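Local coordinates for protein putative phosphomannomutase (Thermus thermophilus, PDB 1TUO) that probably works as a magnesium-dependent phosphosugar mutase of the phosphohexose mutase family, possibly acting on pentose phosphates, at residues A[284-289]-A[307-312]. Residues are numbered along the deposited sequence; the frame is centred on the assembly and turned at random.
Sequences RGRAVK and GVTTTP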
loop_
_atom_site.group_PDB
_atom_site.type_symbol
_atom_site.label_atom_id
_atom_site.label_comp_id
_atom_site.label_asym_id
_atom_site.label_seq_id
_atom_site.Cartn_x
_atom_site.Cartn_y
_atom_site.Cartn_z
ATOM N N ARG A 284 -20.367 -3.824 -8.232
ATOM C CA ARG A 284 -20.210 -4.785 -9.312
ATOM C C ARG A 284 -18.945 -4.514 -10.106
ATOM O O ARG A 284 -18.309 -3.471 -9.948
ATOM C CB ARG A 284 -21.425 -4.750 -10.242
ATOM C CG ARG A 284 -22.241 -6.035 -10.219
ATOM C CD ARG A 284 -22.661 -6.387 -8.801
ATOM N NE ARG A 284 -23.373 -7.659 -8.722
ATOM C CZ ARG A 284 -23.805 -8.199 -7.587
ATOM N NH1 ARG A 284 -23.598 -7.578 -6.433
ATOM N NH2 ARG A 284 -24.451 -9.357 -7.604
ATOM N N GLY A 285 -18.589 -5.464 -10.959
ATOM C CA GLY A 285 -17.392 -5.324 -11.763
ATOM C C GLY A 285 -16.431 -6.441 -11.414
ATOM O O GLY A 285 -16.842 -7.499 -10.947
ATOM N N ARG A 286 -15.146 -6.207 -11.627
ATOM C CA ARG A 286 -14.150 -7.226 -11.339
ATOM C C ARG A 286 -13.196 -6.814 -10.226
ATOM O O ARG A 286 -13.080 -5.638 -9.885
ATOM C CB ARG A 286 -13.356 -7.528 -12.608
ATOM C CG ARG A 286 -12.838 -6.269 -13.264
ATOM C CD ARG A 286 -12.180 -6.512 -14.615
ATOM N NE ARG A 286 -11.767 -5.237 -15.194
ATOM C CZ ARG A 286 -10.550 -4.975 -15.662
ATOM N NH1 ARG A 286 -9.598 -5.903 -15.632
ATOM N NH2 ARG A 286 -10.282 -3.773 -16.145
ATOM N N ALA A 287 -12.535 -7.808 -9.649
ATOM C CA ALA A 287 -11.551 -7.577 -8.606
ATOM C C ALA A 287 -10.218 -7.794 -9.310
ATOM O O ALA A 287 -10.103 -8.683 -10.156
ATOM C CB ALA A 287 -11.727 -8.594 -7.479
ATOM N N VAL A 288 -9.216 -6.985 -8.978
ATOM C CA VAL A 288 -7.904 -7.120 -9.597
ATOM C C VAL A 288 -6.903 -7.505 -8.512
ATOM O O VAL A 288 -6.916 -6.936 -7.426
ATOM C CB VAL A 288 -7.464 -5.796 -10.263
ATOM C CG1 VAL A 288 -6.200 -6.022 -11.091
ATOM C CG2 VAL A 288 -8.599 -5.250 -11.127
ATOM N N LYS A 289 -6.054 -8.485 -8.804
ATOM C CA LYS A 289 -5.063 -8.953 -7.831
ATOM C C LYS A 289 -3.749 -9.294 -8.510
ATOM O O LYS A 289 -3.736 -9.714 -9.666
ATOM C CB LYS A 289 -5.583 -10.208 -7.113
ATOM C CG LYS A 289 -5.980 -11.340 -8.069
ATOM C CD LYS A 289 -6.148 -12.694 -7.364
ATOM C CE LYS A 289 -4.913 -13.575 -7.554
ATOM N NZ LYS A 289 -5.104 -14.985 -7.078
ATOM N N GLY A 307 -15.895 -11.184 -11.850
ATOM C CA GLY A 307 -14.647 -11.516 -12.502
ATOM C C GLY A 307 -13.425 -11.179 -11.677
ATOM O O GLY A 307 -13.477 -10.330 -10.783
ATOM N N VAL A 308 -12.325 -11.864 -11.970
ATOM C CA VAL A 308 -11.069 -11.625 -11.271
ATOM C C VAL A 308 -9.945 -11.562 -12.286
ATOM O O VAL A 308 -9.736 -12.500 -13.055
ATOM C CB VAL A 308 -10.760 -12.738 -10.252
ATOM C CG1 VAL A 308 -9.425 -12.458 -9.565
ATOM C CG2 VAL A 308 -11.868 -12.815 -9.223
ATOM N N THR A 309 -9.236 -10.437 -12.294
ATOM C CA THR A 309 -8.119 -10.230 -13.200
ATOM C C THR A 309 -6.832 -10.382 -12.413
ATOM O O THR A 309 -6.697 -9.803 -11.345
ATOM C CB THR A 309 -8.160 -8.819 -13.807
ATOM O OG1 THR A 309 -9.329 -8.692 -14.630
ATOM C CG2 THR A 309 -6.909 -8.556 -14.642
ATOM N N THR A 310 -5.897 -11.169 -12.940
ATOM C CA THR A 310 -4.614 -11.384 -12.279
ATOM C C THR A 310 -3.525 -10.661 -13.053
ATOM O O THR A 310 -3.417 -10.800 -14.272
ATOM C CB THR A 310 -4.270 -12.884 -12.200
ATOM O OG1 THR A 310 -5.289 -13.560 -11.454
ATOM C CG2 THR A 310 -2.923 -13.096 -11.512
ATOM N N THR A 311 -2.716 -9.891 -12.336
ATOM C CA THR A 311 -1.643 -9.125 -12.951
ATOM C C THR A 311 -0.293 -9.455 -12.328
ATOM O O THR A 311 -0.220 -10.018 -11.240
ATOM C CB THR A 311 -1.864 -7.627 -12.749
ATOM O OG1 THR A 311 -1.853 -7.336 -11.344
ATOM C CG2 THR A 311 -3.201 -7.200 -13.338
ATOM N N PRO A 312 0.798 -9.127 -13.033
ATOM C CA PRO A 312 2.127 -9.402 -12.482
ATOM C C PRO A 312 2.268 -8.477 -11.279
ATOM O O PRO A 312 1.487 -7.538 -11.130
ATOM C CB PRO A 312 3.058 -8.992 -13.619
ATOM C CG PRO A 312 2.234 -9.279 -14.849
ATOM C CD PRO A 312 0.885 -8.727 -14.449
#
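Arg286 leans over the neighbouring strand from its first side-chain atom on: CB packs 3.3 Å from Gly307 O. CG takes the crowded position between backbone N and carbonyl carbon (chi1 50°), and the chain then runs extended to NE, bringing Arg286 CD to 3.6 Å from Thr309 OG1. At the tip, Arg286 NH1 donates a hydrogen bond of 3.0 Å to Thr309 OG1, which sits in the guanidinium plane; Thr309 holds that hydroxyl beside its backbone N, anti to its carbonyl carbon (chi1 -65°). Arg286 NH2 forms a salt bridge with Glu321 of helix 315-322. An alanine at Arg286 would lose both bonds and would probably leave the Thr309 side chain less firmly oriented. Strands 286-290 and 308-311 are the parallel pair of a right-handed beta-alpha-beta crossover through helix 296-304 in alpha/beta/alpha domain III, with 308-311 at the sheet edge. Four backbone hydrogen bonds join them: Ala287 N to Gly307 O, Thr309 N to Ala287 O, Lys289 N to Thr309 O and Thr311 N to Lys289 O. On the face that carries Val288 and Thr309, Val288 CG1 meets Thr311 CG2 at 3.9 Å, beside Ile318. On the other face, Lys289 CG touches Val308 CG1 at 3.9 Å; the Lys289 chain bends at chi3 (-100°), Lys289 CE passes Thr310 OG1 at 3.9 Å, and NZ is held by Asp298 and the carbonyls of Val293 and Thr294.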